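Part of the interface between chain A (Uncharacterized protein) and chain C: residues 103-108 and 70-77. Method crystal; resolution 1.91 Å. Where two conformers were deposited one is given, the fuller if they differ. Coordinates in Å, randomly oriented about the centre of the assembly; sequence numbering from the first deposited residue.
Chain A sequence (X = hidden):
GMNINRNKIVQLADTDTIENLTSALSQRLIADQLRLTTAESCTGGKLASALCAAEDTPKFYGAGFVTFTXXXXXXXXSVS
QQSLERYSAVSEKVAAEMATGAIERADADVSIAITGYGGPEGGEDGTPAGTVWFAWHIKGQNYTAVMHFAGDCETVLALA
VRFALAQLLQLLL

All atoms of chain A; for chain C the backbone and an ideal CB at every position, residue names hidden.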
# COMPACT_ATOMS: atom_id res chain seq x y z
N ILE A 103 -4.85 -9.92 -9.05
CA ILE A 103 -6.08 -10.08 -9.82
C ILE A 103 -7.06 -10.95 -9.05
O ILE A 103 -8.23 -10.59 -8.86
CB ILE A 103 -5.75 -10.66 -11.21
CG1 ILE A 103 -4.96 -9.64 -12.06
CG2 ILE A 103 -7.02 -11.12 -11.96
CD1 ILE A 103 -5.82 -8.56 -12.71
N GLU A 104 -6.56 -12.06 -8.49
CA GLU A 104 -7.43 -13.01 -7.79
C GLU A 104 -8.02 -12.39 -6.52
O GLU A 104 -9.24 -12.47 -6.28
CB GLU A 104 -6.66 -14.28 -7.43
CG GLU A 104 -6.06 -15.06 -8.59
CD GLU A 104 -5.06 -16.13 -8.15
OE1 GLU A 104 -4.37 -16.69 -9.02
OE2 GLU A 104 -4.98 -16.42 -6.93
N ARG A 105 -7.17 -11.81 -5.68
CA ARG A 105 -7.62 -11.26 -4.41
C ARG A 105 -8.59 -10.11 -4.60
O ARG A 105 -9.55 -9.96 -3.83
CB ARG A 105 -6.41 -10.81 -3.58
CG ARG A 105 -5.69 -11.91 -2.84
CD ARG A 105 -6.27 -12.10 -1.45
NE ARG A 105 -5.40 -12.87 -0.58
CZ ARG A 105 -5.65 -13.12 0.70
NH1 ARG A 105 -6.76 -12.64 1.25
NH2 ARG A 105 -4.81 -13.85 1.43
N ALA A 106 -8.36 -9.27 -5.61
CA ALA A 106 -9.14 -8.05 -5.77
C ALA A 106 -10.35 -8.21 -6.68
O ALA A 106 -11.21 -7.33 -6.68
CB ALA A 106 -8.23 -6.92 -6.30
N ASP A 107 -10.45 -9.32 -7.42
CA ASP A 107 -11.45 -9.45 -8.48
C ASP A 107 -11.36 -8.26 -9.44
O ASP A 107 -12.35 -7.58 -9.72
CB ASP A 107 -12.85 -9.61 -7.89
CG ASP A 107 -13.86 -10.07 -8.92
OD1 ASP A 107 -13.48 -10.84 -9.82
OD2 ASP A 107 -15.04 -9.66 -8.82
N ALA A 108 -10.16 -8.00 -9.93
CA ALA A 108 -9.87 -6.89 -10.82
C ALA A 108 -9.59 -7.39 -12.23
O ALA A 108 -9.50 -8.60 -12.48
CB ALA A 108 -8.67 -6.08 -10.31
N UNK C 70 -15.40 1.20 -1.18
CA UNK C 70 -16.24 0.28 -0.43
C UNK C 70 -16.02 -1.16 -0.89
O UNK C 70 -15.85 -2.07 -0.07
CB UNK C 70 -17.71 0.67 -0.58
N UNK C 71 -16.01 -1.38 -2.21
CA UNK C 71 -15.80 -2.72 -2.74
C UNK C 71 -14.49 -3.32 -2.23
O UNK C 71 -14.45 -4.49 -1.84
CB UNK C 71 -15.81 -2.69 -4.27
N UNK C 72 -13.42 -2.52 -2.20
CA UNK C 72 -12.14 -3.04 -1.71
C UNK C 72 -12.21 -3.35 -0.22
O UNK C 72 -11.74 -4.40 0.22
CB UNK C 72 -11.02 -2.04 -1.98
N UNK C 73 -12.80 -2.45 0.57
CA UNK C 73 -12.91 -2.68 2.01
C UNK C 73 -13.70 -3.96 2.31
O UNK C 73 -13.33 -4.73 3.20
CB UNK C 73 -13.58 -1.48 2.69
N UNK C 74 -14.78 -4.20 1.56
CA UNK C 74 -15.56 -5.42 1.77
C UNK C 74 -14.80 -6.66 1.29
O UNK C 74 -14.73 -7.67 2.01
CB UNK C 74 -16.90 -5.32 1.05
N UNK C 75 -14.23 -6.60 0.09
CA UNK C 75 -13.61 -7.78 -0.51
C UNK C 75 -12.31 -8.15 0.21
O UNK C 75 -12.10 -9.32 0.55
CB UNK C 75 -13.34 -7.54 -2.00
N UNK C 76 -11.45 -7.16 0.46
CA UNK C 76 -10.12 -7.46 0.99
C UNK C 76 -10.15 -7.65 2.50
O UNK C 76 -9.48 -8.54 3.04
CB UNK C 76 -9.14 -6.34 0.63
N UNK C 77 -10.91 -6.82 3.23
CA UNK C 77 -10.82 -6.79 4.68
C UNK C 77 -12.11 -7.21 5.37
O UNK C 77 -12.23 -7.08 6.59
CB UNK C 77 -10.43 -5.38 5.14

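Positions 70-77 of chain C form a continuous helix, with phi between -56° and -83° up to position 76, and it meets the C-terminal end of the chain A helix, which runs to A106(A). Chain A therefore offers mainly backbone carbonyl oxygens near the end of its helix, together with the side chains of R105(A) and D107(A). The closest CA pair is A106(A) CA and the CA of position 76, 6.9 Å apart; the direct contacts within 4.5 Å all use chain C side chains.

At position 70 the CB lies out of reach of this stretch, and the backbone sets no demand beyond helical geometry; many residues would fit. It is D70(C), whose backbone O accepts from N of position 74.

At position 71 CA-to-CB points toward chain A, but nothing there comes within 5.5 Å of the ideal CB. A short side chain would leave the space empty, whereas a long one, particularly with a donor, could approach the carbonyl of A106(A); Gln, Lys, Arg or Met are all plausible. The residue is Q71(C), with chi1 t and chi2 off-well at -92°. Its NE2 stops 3.8 Å from A106(A) O, a contact rather than a hydrogen bond.

Position 72 points sideways, again with no atom of the 103-108 stretch within 5.5 Å of its CB. Small or medium residues are equally compatible; A72(C) CB is 7.1 Å from A106(A) O, and equally far from A106(A) CB to this precision. Positions 73 and 74 are out of reach, so this stretch sets no preference there. They are K73(C), whose NZ is hydrogen-bonded elsewhere in the structure, and M74(C), whose CB is 9.8 Å from A106(A) O.

Position 75 is the most informative. Its CB points toward chain A, with the ideal CB 4.9 Å from R105(A) O and 5.1 Å from A106(A) O. Two acceptors favour a long donor, Lys or Arg, though Gln could also be accommodated. It is K75(C), which covers the helix end: NZ donates a weak hydrogen bond to R105(A) O at 3.3 Å, CG lies 3.5 Å from the same R105(A) O, and CE packs 3.8 Å from D107(A) CB. The carboxylate of D107(A) is too far for a salt bridge.

At position 76 CA-to-CB points sideways, and no atom of the 103-108 stretch lies within 5.5 Å of the ideal CB. A side chain must extend to reach the backbone of R105(A) and A106(A), which suits Ile, Leu or Met. I76(C), with chi1 and chi2 both m, brings CD1 to 3.4 Å from R105(A) O and 4.2 Å from A106(A) CA. A water donates to I76(C) O at 2.8 Å and accepts a weak bond from R105(A) NH1 at 2.5 Å, linking the two chains through that backbone O.

Position 77, with phi/psi of -117°/7°, directs its CB out of reach, leaving its choice unconstrained by this contact. It is L77(C), whose CD2 is 8.0 Å from R105(A) NH1.

Chain C, residues 70-77: DQAKMKIL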
# COMPACT_ATOMS: atom_id res chain seq x y z
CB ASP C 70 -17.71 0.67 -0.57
CG ASP C 70 -18.05 1.96 0.17
OD1 ASP C 70 -17.11 2.69 0.56
OD2 ASP C 70 -19.25 2.24 0.36
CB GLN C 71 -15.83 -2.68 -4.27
CG GLN C 71 -15.95 -4.03 -4.95
CD GLN C 71 -14.60 -4.66 -5.28
OE1 GLN C 71 -13.58 -3.98 -5.34
NE2 GLN C 71 -14.61 -5.98 -5.52
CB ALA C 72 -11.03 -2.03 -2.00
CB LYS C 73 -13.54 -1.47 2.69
CG LYS C 73 -12.66 -0.21 2.69
CD LYS C 73 -13.32 0.93 3.47
CE LYS C 73 -12.53 2.23 3.41
NZ LYS C 73 -12.37 2.80 2.05
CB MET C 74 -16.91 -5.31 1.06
CG MET C 74 -17.83 -4.24 1.63
SD MET C 74 -19.40 -4.16 0.73
CE MET C 74 -19.91 -5.88 0.85
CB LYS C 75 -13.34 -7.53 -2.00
CG LYS C 75 -12.60 -8.66 -2.72
CD LYS C 75 -13.58 -9.60 -3.41
CE LYS C 75 -12.88 -10.69 -4.22
NZ LYS C 75 -12.27 -11.75 -3.36
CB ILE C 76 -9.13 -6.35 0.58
CG1 ILE C 76 -9.11 -6.20 -0.94
CG2 ILE C 76 -7.73 -6.64 1.13
CD1 ILE C 76 -8.81 -7.50 -1.66
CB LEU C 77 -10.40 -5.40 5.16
CG LEU C 77 -9.06 -4.88 4.64
CD1 LEU C 77 -8.87 -3.42 5.06
CD2 LEU C 77 -7.93 -5.74 5.20
O HOH W 1 -8.16 -10.57 1.55
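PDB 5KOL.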